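Local coordinates for 1-deoxy-D-xylulose 5-phosphate reductoisomerase (Moraxella catarrhalis, PDB 4ZQG), which catalyses the NADPH-dependent rearrangement and reduction of 1-deoxy-D-xylulose 5-phosphate to 2-C-methyl-D-erythritol 4-phosphate, a step of the MEP pathway that fosmidomycin targets, at residues L185-S190 with V260-E265; P56-T61 with L89-S94; R123-N128 with H286-P291; Q375-D380 with L392-K397. All blocks are in the same frame, centred on the assembly; numbering follows the deposited sequence.

Contact 1 (L185-S190 with V260-E265); sequences LWLTAS and VHSLVE. With FOM (3-[formyl(hydroxy)amino]propylphosphonic acid), chain E.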
# COMPACT_ATOMS: atom_id res chain seq x y z
N LEU A 185 -10.48 6.08 -5.38
CA LEU A 185 -10.36 4.78 -4.68
C LEU A 185 -10.67 3.69 -5.67
O LEU A 185 -11.54 3.85 -6.50
CB LEU A 185 -11.33 4.70 -3.51
CG LEU A 185 -11.28 5.85 -2.50
CD1 LEU A 185 -12.24 5.60 -1.36
CD2 LEU A 185 -9.88 6.04 -1.94
N TRP A 186 -9.92 2.60 -5.63
CA TRP A 186 -10.16 1.48 -6.53
C TRP A 186 -10.60 0.27 -5.70
O TRP A 186 -9.85 -0.16 -4.81
CB TRP A 186 -8.88 1.15 -7.28
CG TRP A 186 -8.58 2.13 -8.30
CD1 TRP A 186 -7.92 3.32 -8.13
CD2 TRP A 186 -8.95 2.07 -9.68
NE1 TRP A 186 -7.87 3.98 -9.31
CE2 TRP A 186 -8.46 3.23 -10.28
CE3 TRP A 186 -9.61 1.13 -10.46
CZ2 TRP A 186 -8.62 3.49 -11.61
CZ3 TRP A 186 -9.76 1.40 -11.82
CH2 TRP A 186 -9.27 2.56 -12.37
N LEU A 187 -11.80 -0.23 -5.96
CA LEU A 187 -12.30 -1.46 -5.31
C LEU A 187 -11.99 -2.64 -6.18
O LEU A 187 -12.39 -2.67 -7.33
CB LEU A 187 -13.81 -1.40 -5.07
CG LEU A 187 -14.30 -0.45 -4.00
CD1 LEU A 187 -15.78 -0.21 -4.14
CD2 LEU A 187 -13.98 -1.00 -2.65
N THR A 188 -11.27 -3.61 -5.65
CA THR A 188 -11.02 -4.88 -6.36
C THR A 188 -12.25 -5.82 -6.22
O THR A 188 -12.92 -5.81 -5.21
CB THR A 188 -9.74 -5.55 -5.79
OG1 THR A 188 -9.66 -5.28 -4.37
CG2 THR A 188 -8.54 -4.95 -6.43
N ALA A 189 -12.52 -6.62 -7.23
CA ALA A 189 -13.63 -7.53 -7.25
C ALA A 189 -13.17 -8.85 -7.84
O ALA A 189 -12.53 -8.85 -8.92
CB ALA A 189 -14.71 -6.97 -8.13
N SER A 190 -13.49 -9.97 -7.17
CA SER A 190 -13.04 -11.27 -7.67
C SER A 190 -13.69 -11.61 -8.99
O SER A 190 -13.18 -12.43 -9.74
CB SER A 190 -13.36 -12.39 -6.73
OG SER A 190 -14.73 -12.72 -6.87
N VAL A 260 -4.85 -8.74 -4.30
CA VAL A 260 -4.92 -7.31 -4.13
C VAL A 260 -6.32 -6.95 -3.70
O VAL A 260 -7.25 -7.14 -4.46
CB VAL A 260 -4.55 -6.53 -5.43
CG1 VAL A 260 -4.63 -5.06 -5.14
CG2 VAL A 260 -3.14 -6.85 -5.92
N HIS A 261 -6.46 -6.38 -2.50
CA HIS A 261 -7.78 -6.12 -1.95
C HIS A 261 -8.41 -4.76 -2.18
O HIS A 261 -9.57 -4.58 -1.93
CB HIS A 261 -7.77 -6.47 -0.46
CG HIS A 261 -7.43 -7.90 -0.21
ND1 HIS A 261 -6.49 -8.30 0.70
CD2 HIS A 261 -7.85 -9.02 -0.84
CE1 HIS A 261 -6.38 -9.62 0.66
NE2 HIS A 261 -7.19 -10.08 -0.27
N SER A 262 -7.64 -3.80 -2.67
CA SER A 262 -8.14 -2.51 -3.15
C SER A 262 -6.96 -1.58 -3.18
O SER A 262 -5.89 -1.95 -2.70
CB SER A 262 -9.29 -1.94 -2.29
OG SER A 262 -10.51 -2.43 -2.80
N LEU A 263 -7.16 -0.41 -3.81
CA LEU A 263 -6.10 0.57 -3.91
C LEU A 263 -6.60 1.99 -3.68
O LEU A 263 -7.79 2.30 -3.81
CB LEU A 263 -5.38 0.46 -5.26
CG LEU A 263 -5.14 -0.94 -5.82
CD1 LEU A 263 -6.30 -1.39 -6.67
CD2 LEU A 263 -3.89 -0.99 -6.66
N VAL A 264 -5.66 2.85 -3.29
CA VAL A 264 -5.87 4.25 -3.24
C VAL A 264 -4.87 4.93 -4.16
O VAL A 264 -3.67 4.85 -3.95
CB VAL A 264 -5.65 4.76 -1.84
CG1 VAL A 264 -5.76 6.26 -1.82
CG2 VAL A 264 -6.70 4.15 -0.92
N GLU A 265 -5.40 5.59 -5.18
CA GLU A 265 -4.63 6.36 -6.14
C GLU A 265 -4.44 7.79 -5.71
O GLU A 265 -5.40 8.46 -5.45
CB GLU A 265 -5.38 6.36 -7.46
CG GLU A 265 -4.72 7.23 -8.51
CD GLU A 265 -5.31 7.06 -9.88
OE1 GLU A 265 -6.42 6.48 -10.03
OE2 GLU A 265 -4.64 7.57 -10.80
O2 FOM E . -16.57 -9.00 0.33
N1 FOM E . -15.52 -9.87 0.48
C1 FOM E . -14.54 -9.61 1.26
O1 FOM E . -14.50 -8.56 1.88
C2 FOM E . -15.58 -11.06 -0.36
C3 FOM E . -15.54 -10.39 -1.73
C4 FOM E . -15.81 -11.36 -2.85
PA1 FOM E . -15.86 -10.36 -4.32
OP1 FOM E . -14.40 -9.77 -4.52
OP2 FOM E . -16.68 -9.17 -4.07
OP3 FOM E . -16.37 -11.13 -5.66
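W186 and L263 form the hydrogen-bonded pair of two antiparallel strands, 185-189 and 260-265, whose axes run at 168° and come within 4.7 Å. The W186 N to L263 O bond is 2.8 Å and the return bond from L263 N to W186 O is 2.9 Å; both are nearly straight. L185 and V264 form the neighbouring non-hydrogen-bonded pair, with L185 CD2 lying 3.8 Å from V264 CG2 as the two side chains point the same way. On the other face of the sheet W186 CB packs on L263 CD1. E265 CG lies anti to the backbone N, the chain extended beyond, which carries the carboxylate alongside the indole; W186 NE1 donates to E265 OE1 at 3.0 Å with an N-H...O angle of 167°. The acceptor lies in the indole plane, whereas the nitrogen meets OE1 on its anti side, 28° out of the carboxylate plane; the bond probably limits indole rotation. Near the start of 260-265 the pairing becomes irregular: T188 N donates to the side-chain oxygen S262 OG at 3.2 Å. Just past the strand end, S190 contributes two bonds to the fosmidomycin phosphonate, N to OP1 at 2.8 Å and OG to OP3 at 2.6 Å. Strands 250-254 and 271-275 flank the pair in the mixed sheet, helix 155-162 packs on L187 and S262, and L303 of the second subunit packs on W186.

Contact 2 (P56-T61 with L89-S94); sequences PVKICT and LIEIAS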
# COMPACT_ATOMS: atom_id res chain seq x y z
N PRO A 56 -19.62 -14.92 28.89
CA PRO A 56 -20.00 -13.55 28.64
C PRO A 56 -20.99 -13.05 29.67
O PRO A 56 -21.76 -13.83 30.20
CB PRO A 56 -20.72 -13.63 27.31
CG PRO A 56 -21.25 -14.97 27.25
CD PRO A 56 -20.17 -15.81 27.86
N VAL A 57 -20.99 -11.74 29.91
CA VAL A 57 -21.96 -11.15 30.79
C VAL A 57 -23.36 -11.24 30.20
O VAL A 57 -24.29 -11.48 30.91
CB VAL A 57 -21.57 -9.71 31.17
CG1 VAL A 57 -22.60 -9.08 32.09
CG2 VAL A 57 -20.20 -9.70 31.83
N LYS A 58 -23.51 -11.07 28.90
CA LYS A 58 -24.84 -11.08 28.28
C LYS A 58 -24.78 -11.78 26.96
O LYS A 58 -23.77 -11.72 26.27
CB LYS A 58 -25.35 -9.65 28.00
CG LYS A 58 -25.11 -8.64 29.11
CD LYS A 58 -25.96 -7.38 28.91
CE LYS A 58 -25.82 -6.44 30.11
NZ LYS A 58 -26.34 -5.09 29.83
N ILE A 59 -25.87 -12.40 26.57
CA ILE A 59 -26.03 -12.88 25.21
C ILE A 59 -27.46 -12.61 24.79
O ILE A 59 -28.31 -12.35 25.64
CB ILE A 59 -25.72 -14.38 25.05
CG1 ILE A 59 -26.76 -15.20 25.83
CG2 ILE A 59 -24.30 -14.66 25.50
CD1 ILE A 59 -26.41 -16.67 25.99
N CYS A 60 -27.71 -12.63 23.49
CA CYS A 60 -29.00 -12.28 22.94
C CYS A 60 -29.27 -13.23 21.83
O CYS A 60 -28.36 -13.54 21.07
CB CYS A 60 -28.94 -10.85 22.36
SG CYS A 60 -30.46 -10.28 21.57
N THR A 61 -30.52 -13.67 21.71
CA THR A 61 -30.93 -14.55 20.60
C THR A 61 -32.25 -14.08 20.04
O THR A 61 -32.78 -13.03 20.45
CB THR A 61 -31.00 -16.03 21.03
OG1 THR A 61 -31.35 -16.86 19.92
CG2 THR A 61 -32.01 -16.23 22.13
N LEU A 89 -30.29 -6.43 21.28
CA LEU A 89 -29.16 -5.97 20.53
C LEU A 89 -28.85 -4.50 20.86
O LEU A 89 -27.69 -4.13 21.07
CB LEU A 89 -29.43 -6.14 19.03
CG LEU A 89 -29.80 -7.54 18.56
CD1 LEU A 89 -30.07 -7.58 17.07
CD2 LEU A 89 -28.72 -8.52 18.95
N ILE A 90 -29.88 -3.69 20.95
CA ILE A 90 -29.72 -2.28 21.26
C ILE A 90 -29.06 -2.13 22.63
O ILE A 90 -28.14 -1.36 22.80
CB ILE A 90 -31.09 -1.53 21.17
CG1 ILE A 90 -31.49 -1.40 19.69
CG2 ILE A 90 -31.04 -0.12 21.77
CD1 ILE A 90 -33.00 -1.41 19.45
N GLU A 91 -29.50 -2.93 23.58
CA GLU A 91 -28.94 -2.92 24.90
C GLU A 91 -27.47 -3.27 24.94
O GLU A 91 -26.70 -2.61 25.60
CB GLU A 91 -29.70 -3.93 25.77
CG GLU A 91 -29.44 -3.80 27.25
CD GLU A 91 -30.21 -4.84 28.08
OE1 GLU A 91 -31.45 -5.13 27.89
OE2 GLU A 91 -29.51 -5.37 28.97
N ILE A 92 -27.09 -4.33 24.25
CA ILE A 92 -25.71 -4.76 24.21
C ILE A 92 -24.88 -3.72 23.51
O ILE A 92 -23.78 -3.39 23.97
CB ILE A 92 -25.57 -6.09 23.47
CG1 ILE A 92 -25.90 -7.23 24.42
CG2 ILE A 92 -24.16 -6.28 22.94
CD1 ILE A 92 -26.39 -8.45 23.68
N ALA A 93 -25.40 -3.21 22.40
CA ALA A 93 -24.70 -2.19 21.63
C ALA A 93 -24.46 -0.89 22.36
O ALA A 93 -23.50 -0.19 22.03
CB ALA A 93 -25.41 -1.92 20.32
N SER A 94 -25.31 -0.54 23.34
CA SER A 94 -25.14 0.72 24.09
C SER A 94 -24.71 0.53 25.53
O SER A 94 -24.66 1.49 26.31
CB SER A 94 -26.43 1.54 24.06
OG SER A 94 -27.53 0.81 24.50
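C60 of strand 58-61 packs against L89 and I92 of helix 85-93; the short segments run roughly antiparallel, at 151°, with axes 9.0 Å apart. From its CB outward, C60 meets both helix residues. CB lies 3.7 Å from I92 CD1, the end of the isoleucine's longer branch, and 4.1 Å from L89 CD2. SG stands anti to the backbone N (chi1 178°), and it reaches L89 CD2 at 3.6 Å. The same leucine methyl therefore touches both side-chain atoms of the cysteine, while I92 CD1 approaches at its base. Two residues earlier, K58 also points at the helix. Its CB is 4.4 Å from I92 CG1, and the extended chain beyond carries the ammonium to E91, whose side chain it crosses at about a right angle. K58 NZ forms a salt bridge with E91 OE2 at 3.3 Å, using the anti lone pair of that oxygen, and has a second acidic partner in D95, just beyond the helix. At the C-terminal end of the helix, S94 OG bonds back to I90 O at 2.8 Å; S94 N reaches the same oxygen from the opposite face of its plane. I92 also packs on A10, A37 and L83 of the parallel Rossmann-type sheet. The chemistry is divided accordingly: a buried apolar cluster joins helix to sheet, and a lysine shared by two acids closes its more exposed margin.

Contact 3 (R123-N128 with H286-P291); sequences RILLAN and HALAYP. With NAD (nicotinamide-adenine-dinucleotide), chain C.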
# COMPACT_ATOMS: atom_id res chain seq x y z
N ARG A 123 -16.50 2.25 19.88
CA ARG A 123 -15.65 1.83 18.81
C ARG A 123 -16.37 0.73 18.09
O ARG A 123 -16.73 -0.24 18.71
CB ARG A 123 -14.33 1.34 19.37
CG ARG A 123 -13.37 0.79 18.35
CD ARG A 123 -11.98 0.86 18.97
NE ARG A 123 -11.10 -0.13 18.37
CZ ARG A 123 -9.82 0.07 18.08
NH1 ARG A 123 -9.24 1.25 18.33
NH2 ARG A 123 -9.12 -0.90 17.51
N ILE A 124 -16.62 0.90 16.81
CA ILE A 124 -17.43 -0.03 16.05
C ILE A 124 -16.59 -0.63 14.92
O ILE A 124 -16.06 0.10 14.11
CB ILE A 124 -18.61 0.69 15.38
CG1 ILE A 124 -19.40 1.52 16.40
CG2 ILE A 124 -19.50 -0.28 14.63
CD1 ILE A 124 -20.64 2.14 15.83
N LEU A 125 -16.55 -1.96 14.85
CA LEU A 125 -15.88 -2.67 13.80
C LEU A 125 -16.93 -3.20 12.85
O LEU A 125 -17.65 -4.14 13.16
CB LEU A 125 -15.10 -3.84 14.39
CG LEU A 125 -13.72 -3.59 15.00
CD1 LEU A 125 -13.70 -2.35 15.87
CD2 LEU A 125 -13.28 -4.76 15.83
N LEU A 126 -16.99 -2.63 11.65
CA LEU A 126 -18.13 -2.81 10.80
C LEU A 126 -17.92 -3.85 9.75
O LEU A 126 -17.10 -3.73 8.90
CB LEU A 126 -18.49 -1.49 10.15
CG LEU A 126 -19.86 -1.47 9.52
CD1 LEU A 126 -20.93 -1.57 10.57
CD2 LEU A 126 -20.02 -0.18 8.76
N ALA A 127 -18.68 -4.92 9.83
CA ALA A 127 -18.67 -5.92 8.79
C ALA A 127 -19.91 -5.67 8.01
O ALA A 127 -19.92 -5.57 6.79
CB ALA A 127 -18.69 -7.32 9.38
N ASN A 128 -20.97 -5.59 8.77
CA ASN A 128 -22.32 -5.35 8.30
C ASN A 128 -22.47 -4.10 7.42
O ASN A 128 -22.73 -2.98 7.91
CB ASN A 128 -23.18 -5.23 9.56
CG ASN A 128 -24.57 -4.88 9.26
OD1 ASN A 128 -25.15 -4.06 9.96
ND2 ASN A 128 -25.14 -5.49 8.23
N HIS A 286 -6.46 -6.28 12.20
CA HIS A 286 -6.08 -4.89 12.02
C HIS A 286 -7.04 -3.96 12.72
O HIS A 286 -6.63 -3.03 13.42
CB HIS A 286 -6.08 -4.50 10.53
CG HIS A 286 -5.97 -3.03 10.32
ND1 HIS A 286 -7.07 -2.22 10.09
CD2 HIS A 286 -4.90 -2.20 10.33
CE1 HIS A 286 -6.68 -0.96 10.00
NE2 HIS A 286 -5.37 -0.93 10.13
N ALA A 287 -8.33 -4.21 12.53
CA ALA A 287 -9.32 -3.35 13.11
C ALA A 287 -9.39 -3.50 14.64
O ALA A 287 -9.58 -2.50 15.33
CB ALA A 287 -10.65 -3.63 12.48
N LEU A 288 -9.22 -4.72 15.17
CA LEU A 288 -9.22 -4.94 16.60
C LEU A 288 -8.08 -4.25 17.31
O LEU A 288 -8.26 -3.65 18.36
CB LEU A 288 -9.11 -6.41 16.94
CG LEU A 288 -10.43 -7.18 16.95
CD1 LEU A 288 -10.13 -8.66 17.09
CD2 LEU A 288 -11.32 -6.72 18.08
N ALA A 289 -6.88 -4.35 16.77
CA ALA A 289 -5.75 -3.85 17.50
C ALA A 289 -5.46 -2.39 17.21
O ALA A 289 -4.68 -1.79 17.92
CB ALA A 289 -4.55 -4.69 17.24
N TYR A 290 -6.09 -1.81 16.19
CA TYR A 290 -5.76 -0.46 15.74
C TYR A 290 -5.69 0.51 16.92
O TYR A 290 -6.53 0.43 17.82
CB TYR A 290 -6.80 0.01 14.73
CG TYR A 290 -6.51 1.34 14.14
CD1 TYR A 290 -5.95 1.46 12.89
CD2 TYR A 290 -6.81 2.52 14.84
CE1 TYR A 290 -5.67 2.71 12.35
CE2 TYR A 290 -6.55 3.76 14.30
CZ TYR A 290 -5.97 3.85 13.06
OH TYR A 290 -5.68 5.08 12.52
N PRO A 291 -4.70 1.41 16.97
CA PRO A 291 -3.68 1.64 15.96
C PRO A 291 -2.45 0.70 16.05
O PRO A 291 -1.49 0.85 15.29
CB PRO A 291 -3.24 3.05 16.28
CG PRO A 291 -3.28 3.06 17.78
CD PRO A 291 -4.44 2.22 18.17
PA NAD C . -23.60 -15.04 8.31
O1A NAD C . -24.84 -15.27 7.52
O2A NAD C . -22.48 -16.06 8.33
O5B NAD C . -23.93 -14.60 9.83
C5B NAD C . -24.83 -13.56 10.18
C4B NAD C . -24.90 -13.38 11.71
O4B NAD C . -25.97 -12.46 11.98
C3B NAD C . -25.20 -14.67 12.47
O3B NAD C . -24.51 -14.73 13.73
C2B NAD C . -26.70 -14.60 12.71
O2B NAD C . -27.11 -15.14 13.96
C1B NAD C . -27.02 -13.11 12.68
N9A NAD C . -28.36 -12.85 12.05
C8A NAD C . -28.78 -13.34 10.88
N7A NAD C . -30.04 -12.93 10.60
C5A NAD C . -30.45 -12.17 11.61
C6A NAD C . -31.71 -11.45 11.91
N6A NAD C . -32.76 -11.48 11.02
N1A NAD C . -31.73 -10.78 13.08
C2A NAD C . -30.69 -10.78 13.95
N3A NAD C . -29.51 -11.42 13.75
C4A NAD C . -29.35 -12.12 12.59
O3 NAD C . -23.03 -13.62 7.78
PN NAD C . -21.52 -13.20 7.40
O1N NAD C . -21.26 -13.86 6.06
O2N NAD C . -20.66 -13.36 8.63
O5D NAD C . -21.82 -11.64 7.16
C5D NAD C . -21.89 -10.71 8.24
C4D NAD C . -21.80 -9.28 7.71
O4D NAD C . -20.45 -8.91 7.39
C3D NAD C . -22.61 -9.13 6.43
O3D NAD C . -23.17 -7.82 6.45
C2D NAD C . -21.59 -9.31 5.33
O2D NAD C . -22.03 -8.69 4.11
C1D NAD C . -20.34 -8.71 5.97
N1N NAD C . -19.10 -9.31 5.45
C2N NAD C . -18.84 -10.64 5.61
C3N NAD C . -17.67 -11.22 5.08
C7N NAD C . -17.34 -12.68 5.25
O7N NAD C . -16.20 -13.07 5.04
N7N NAD C . -18.27 -13.54 5.65
C4N NAD C . -16.78 -10.40 4.40
C5N NAD C . -17.06 -9.07 4.28
C6N NAD C . -18.23 -8.53 4.80
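R123 reaches from strand 123-126 to the end of helix 281-289, turning the NH1-NH2 end of its guanidinium on Y290 O. NH1 and NH2 each donate to that one oxygen at 2.9 Å, and it lies close to the guanidinium plane. Relative to the carbonyl plane the donors differ: NH1 stands 41° above it, NH2 is tilted by 16°. R123 NH2 also makes a weak bond to A287 O at 2.7 Å, with an N-H...O angle of 120°. A positive group among carbonyls at a helix C-terminus is probably favourable electrostatically. CG of R123 lies anti to the backbone N, and the chain continues extended as far as NE.

L125, on the same side of the strand, crosses L288 at about a right angle, L125 CD2 meeting L288 CD2 at 3.6 Å; its CG lies 4.0 Å from A287 CB. The Y290 hydroxyl is bonded to Q169, and a cis peptide joins Y290 to P291. Farther along the strand's exit, A127 CB comes within 3.1 Å of O4D of the bound NAD. A dinucleotide lying across the C-terminal ends of parallel strands is characteristic of the Rossmann fold, here with helix 281-289 packed on the sheet.

Contact 4 (Q375-D380 with L392-K397); sequences QDYSQD and LTMDKK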
# COMPACT_ATOMS: atom_id res chain seq x y z
N GLN A 375 -41.28 7.63 -5.20
CA GLN A 375 -41.86 8.71 -4.39
C GLN A 375 -41.01 9.06 -3.17
O GLN A 375 -41.04 10.20 -2.72
CB GLN A 375 -43.29 8.44 -3.90
CG GLN A 375 -44.11 7.42 -4.67
CD GLN A 375 -45.54 7.17 -4.13
OE1 GLN A 375 -46.52 7.35 -4.86
NE2 GLN A 375 -45.65 6.74 -2.89
N ASP A 376 -40.31 8.07 -2.61
CA ASP A 376 -39.66 8.26 -1.31
C ASP A 376 -38.19 8.60 -1.46
O ASP A 376 -37.50 8.90 -0.47
CB ASP A 376 -39.85 7.01 -0.43
CG ASP A 376 -41.31 6.74 -0.09
OD1 ASP A 376 -42.03 7.67 0.33
OD2 ASP A 376 -41.76 5.57 -0.23
N TYR A 377 -37.70 8.59 -2.69
CA TYR A 377 -36.31 8.96 -2.93
C TYR A 377 -35.91 10.33 -2.39
O TYR A 377 -34.76 10.48 -1.96
CB TYR A 377 -35.98 8.91 -4.41
CG TYR A 377 -35.92 7.52 -4.97
CD1 TYR A 377 -36.03 6.38 -4.16
CD2 TYR A 377 -35.72 7.33 -6.30
CE1 TYR A 377 -35.94 5.13 -4.70
CE2 TYR A 377 -35.62 6.07 -6.84
CZ TYR A 377 -35.74 4.97 -6.03
OH TYR A 377 -35.65 3.74 -6.63
N SER A 378 -36.83 11.29 -2.35
CA SER A 378 -36.50 12.65 -1.95
C SER A 378 -36.68 12.90 -0.45
O SER A 378 -36.71 14.05 -0.01
CB SER A 378 -37.36 13.66 -2.71
OG SER A 378 -38.72 13.52 -2.32
N GLN A 379 -36.76 11.84 0.34
CA GLN A 379 -36.95 12.02 1.77
C GLN A 379 -35.64 12.23 2.55
O GLN A 379 -34.55 11.98 2.04
CB GLN A 379 -37.75 10.86 2.36
CG GLN A 379 -38.84 11.38 3.26
CD GLN A 379 -39.81 10.32 3.69
OE1 GLN A 379 -39.82 9.19 3.17
NE2 GLN A 379 -40.65 10.67 4.67
N ASP A 380 -35.79 12.72 3.77
CA ASP A 380 -34.67 12.95 4.66
C ASP A 380 -34.45 11.72 5.55
O ASP A 380 -34.83 11.68 6.71
CB ASP A 380 -34.88 14.19 5.53
CG ASP A 380 -33.59 14.64 6.22
OD1 ASP A 380 -32.49 14.17 5.84
OD2 ASP A 380 -33.68 15.48 7.16
N LEU A 392 -36.86 2.30 7.85
CA LEU A 392 -37.58 1.02 8.06
C LEU A 392 -38.89 0.94 7.28
O LEU A 392 -39.21 -0.10 6.71
CB LEU A 392 -37.83 0.80 9.54
CG LEU A 392 -36.56 0.67 10.39
CD1 LEU A 392 -36.95 0.68 11.86
CD2 LEU A 392 -35.75 -0.59 10.06
N THR A 393 -39.63 2.04 7.22
CA THR A 393 -40.88 2.07 6.43
C THR A 393 -40.63 1.78 4.95
O THR A 393 -41.41 1.08 4.31
CB THR A 393 -41.55 3.44 6.59
OG1 THR A 393 -41.81 3.65 7.98
CG2 THR A 393 -42.85 3.52 5.82
N MET A 394 -39.53 2.30 4.42
CA MET A 394 -39.21 2.09 3.01
C MET A 394 -38.72 0.70 2.81
O MET A 394 -39.01 0.07 1.80
CB MET A 394 -38.13 3.06 2.54
CG MET A 394 -37.65 2.76 1.12
SD MET A 394 -38.38 3.85 -0.07
CE MET A 394 -37.35 3.50 -1.47
N ASP A 395 -37.93 0.23 3.76
CA ASP A 395 -37.60 -1.17 3.81
C ASP A 395 -38.87 -2.03 3.66
O ASP A 395 -38.97 -2.80 2.71
CB ASP A 395 -36.87 -1.48 5.11
CG ASP A 395 -36.40 -2.92 5.19
OD1 ASP A 395 -35.75 -3.38 4.22
OD2 ASP A 395 -36.72 -3.58 6.21
N LYS A 396 -39.85 -1.86 4.56
CA LYS A 396 -41.09 -2.71 4.54
C LYS A 396 -41.75 -2.59 3.17
O LYS A 396 -42.18 -3.57 2.57
CB LYS A 396 -42.12 -2.35 5.64
CG LYS A 396 -41.82 -2.86 7.04
N LYS A 397 -41.75 -1.37 2.67
CA LYS A 397 -42.36 -1.09 1.39
C LYS A 397 -41.67 -1.79 0.22
O LYS A 397 -42.31 -2.43 -0.60
CB LYS A 397 -42.39 0.40 1.17
CG LYS A 397 -43.13 0.81 -0.09
CD LYS A 397 -43.39 2.30 -0.03
CE LYS A 397 -43.97 2.81 -1.33
NZ LYS A 397 -44.29 4.26 -1.21
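D376 and K397 provide the ionic part of this contact between the loop after helix 371-374 and the long helix 387-409. Their side chains reach toward each other tip to tip, and K397 NZ forms a salt bridge with D376 OD2 at 3.0 Å. The ammonium meets that oxygen on its syn side, 26° out of the carboxylate plane. The extended K397 chain, starting with CG anti to the backbone N (chi1 -175°), brings NZ to the aspartate. K397 NZ also bonds to T372 O, giving the charged tip a second partner in the preceding helix.

Van der Waals contacts are centred on M394, one helical turn before K397. M394 SD lies 3.5 Å from D376 CB as the two side chains slide past each other in opposite directions. Beyond the sulfur, M394 CE makes the apolar contact, meeting the edge of the Y377 ring, near its plane, at 3.9 Å from CE1. The methionine chain is bent at chi2 (101°), placing SD off the extended course. The buried M394 packs further on I337 and A338 of helix 333-351, while Y377 touches A335 and A338 of that helix and bonds through its hydroxyl to L368 O.

Backbone bonds shape both partners. The type I turn from D376 to Q379 is closed by Q379 N to D376 O at 3.1 Å, and K397 N bonds to T393 O at 3.0 Å within the helix. Chemically, D376 faces two ways: its CB packs on SD of M394, whose side chain continues to Y377 and helix 333-351, while its carboxylate pairs with K397 at the partly exposed margin.

In the fold
Along the chain contact 2 closes first; contact 3 then spans a long loop in which contact 1 is nested, and contact 4 follows near the C-terminus. Contacts 2 and 3 reach the same seven-stranded parallel sheet, through strands 58-61 and 123-126, and their centres are 18 Å apart. Contact 1 belongs to the separate four-stranded mixed sheet, its centre 19 Å from that of contact 3 and 35 Å from that of contact 2. Contact 4, among C-terminal helices, lies 29 to 31 Å from the other three by centres. Contacts 3 and 1 thus bring NAD-lining and fosmidomycin-binding residues respectively from two sheets, consistent with an active site formed between domains.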